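Local coordinates for A223 penton protein C-terminal domain-containing protein (PDB 4IL7) that is a structural protein of the Sulfolobus turreted icosahedral virus, probably of its pentons, this piece being its C-terminal domain, a partial jelly roll,, at residues L116-S120 with T121-F125. The protein carries 1 engineered substitution. Residues are numbered along the deposited sequence; the frame is centred on the assembly and turned at random. Where two conformers were deposited one is given.
Sequences LTIGS and TTMTF
Leu116 and Met123 face each other as a hydrogen-bonded pair in a tight antiparallel beta hairpin, closed by a type II' turn from Ile118 to Thr121, in this partial jelly roll. Strand 121-128 is the outermost strand of its four-stranded sheet within the chain. The Leu116–Met123 pair and the Ile118–Thr121 pair nearest the turn each make two backbone bonds, and all four N-to-O distances are 2.9 Å. Gly119 takes the first inner position of the turn with the positive phi (58°) that type II' geometry requires. The denser, apolar side is the face of Leu116, Ile118, Met123 and Phe125, where Leu116 is buried. Leu116 CD1 approaches Phe125 CE1 obliquely at 3.8 Å, the two side chains crossing at about a right angle; Ile134 of strand 130-136 touches both. In one of its two conformers Met123 bends at its thioether (chi3 -75°), and there CE reaches Ile118 CG2 at 3.7 Å and also meets Leu116 CB. The reverse face is looser and more polar: Thr117 and Thr122 lie side by side, with Thr117 CG2 3.7 Å from Thr122 OG1. Out by the exposed turn, one water donates to Ser120 O at 3.1 Å and hydrogen-bonds Thr122 OG1 at 2.7 Å.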
loop_
_atom_site.group_PDB
_atom_site.type_symbol
_atom_site.label_atom_id
_atom_site.label_comp_id
_atom_site.label_asym_id
_atom_site.label_seq_id
_atom_site.Cartn_x
_atom_site.Cartn_y
_atom_site.Cartn_z
ATOM N N LEU A 116 -4.288 5.245 4.768
ATOM C CA LEU A 116 -4.504 4.251 5.790
ATOM C C LEU A 116 -5.335 4.782 6.913
ATOM O O LEU A 116 -5.187 5.980 7.272
ATOM C CB LEU A 116 -3.194 3.769 6.400
ATOM C CG LEU A 116 -2.106 3.255 5.452
ATOM C CD1 LEU A 116 -0.881 2.761 6.185
ATOM C CD2 LEU A 116 -2.605 2.152 4.550
ATOM N N THR A 117 -6.146 3.984 7.561
ATOM C CA THR A 117 -6.900 4.389 8.724
ATOM C C THR A 117 -6.716 3.397 9.829
ATOM O O THR A 117 -6.757 2.193 9.588
ATOM C CB THR A 117 -8.361 4.620 8.364
ATOM O OG1 THR A 117 -9.049 3.366 8.136
ATOM C CG2 THR A 117 -8.561 5.498 7.245
ATOM N N ILE A 118 -6.534 3.854 11.060
ATOM C CA ILE A 118 -6.431 2.978 12.210
ATOM C C ILE A 118 -7.224 3.679 13.289
ATOM O O ILE A 118 -6.932 4.831 13.674
ATOM C CB ILE A 118 -4.964 2.691 12.615
ATOM C CG1 ILE A 118 -4.885 1.855 13.885
ATOM C CG2 ILE A 118 -4.097 3.931 12.797
ATOM C CD1 ILE A 118 -5.476 0.453 13.770
ATOM N N GLY A 119 -8.268 3.068 13.798
ATOM C CA GLY A 119 -9.085 3.690 14.817
ATOM C C GLY A 119 -9.629 5.017 14.305
ATOM O O GLY A 119 -10.234 5.100 13.271
ATOM N N SER A 120 -9.327 6.085 15.030
ATOM C CA SER A 120 -9.765 7.422 14.727
ATOM C C SER A 120 -8.722 8.262 13.968
ATOM O O SER A 120 -8.934 9.436 13.760
ATOM C CB SER A 120 -10.218 8.090 16.023
ATOM O OG SER A 120 -9.204 8.023 17.016
ATOM N N THR A 121 -7.656 7.634 13.494
ATOM C CA THR A 121 -6.595 8.284 12.754
ATOM C C THR A 121 -6.572 7.928 11.298
ATOM O O THR A 121 -6.674 6.743 10.942
ATOM C CB THR A 121 -5.286 7.855 13.361
ATOM O OG1 THR A 121 -5.261 8.299 14.747
ATOM C CG2 THR A 121 -4.072 8.492 12.691
ATOM N N THR A 122 -6.463 8.928 10.438
ATOM C CA THR A 122 -6.240 8.755 9.021
ATOM C C THR A 122 -4.853 9.266 8.686
ATOM O O THR A 122 -4.376 10.156 9.338
ATOM C CB THR A 122 -7.288 9.478 8.207
ATOM O OG1 THR A 122 -8.576 9.001 8.519
ATOM C CG2 THR A 122 -7.052 9.286 6.766
ATOM N N MET A 123 -4.123 8.564 7.857
ATOM C CA MET A 123 -2.786 8.899 7.374
ATOM C C MET A 123 -2.745 8.840 5.880
ATOM O O MET A 123 -3.318 7.973 5.265
ATOM C CB MET A 123 -1.747 7.948 7.960
ATOM C CG MET A 123 -1.819 7.932 9.491
ATOM S SD MET A 123 -1.031 6.588 10.243
ATOM C CE MET A 123 -2.140 5.206 9.937
ATOM N N THR A 124 -2.020 9.769 5.280
ATOM C CA THR A 124 -1.769 9.821 3.842
ATOM C C THR A 124 -0.273 9.793 3.583
ATOM O O THR A 124 0.465 10.582 4.181
ATOM C CB THR A 124 -2.410 11.009 3.179
ATOM O OG1 THR A 124 -3.833 10.991 3.466
ATOM C CG2 THR A 124 -2.210 11.066 1.709
ATOM N N PHE A 125 0.154 8.891 2.707
ATOM C CA PHE A 125 1.589 8.703 2.412
ATOM C C PHE A 125 1.853 8.840 0.914
ATOM O O PHE A 125 1.156 8.302 0.076
ATOM C CB PHE A 125 2.050 7.305 2.837
ATOM C CG PHE A 125 1.896 7.056 4.285
ATOM C CD1 PHE A 125 0.720 6.501 4.796
ATOM C CD2 PHE A 125 2.901 7.377 5.186
ATOM C CE1 PHE A 125 0.558 6.266 6.125
ATOM C CE2 PHE A 125 2.740 7.121 6.563
ATOM C CZ PHE A 125 1.552 6.574 6.981
HETATM O O HOH W 1 -9.837 9.629 10.832
#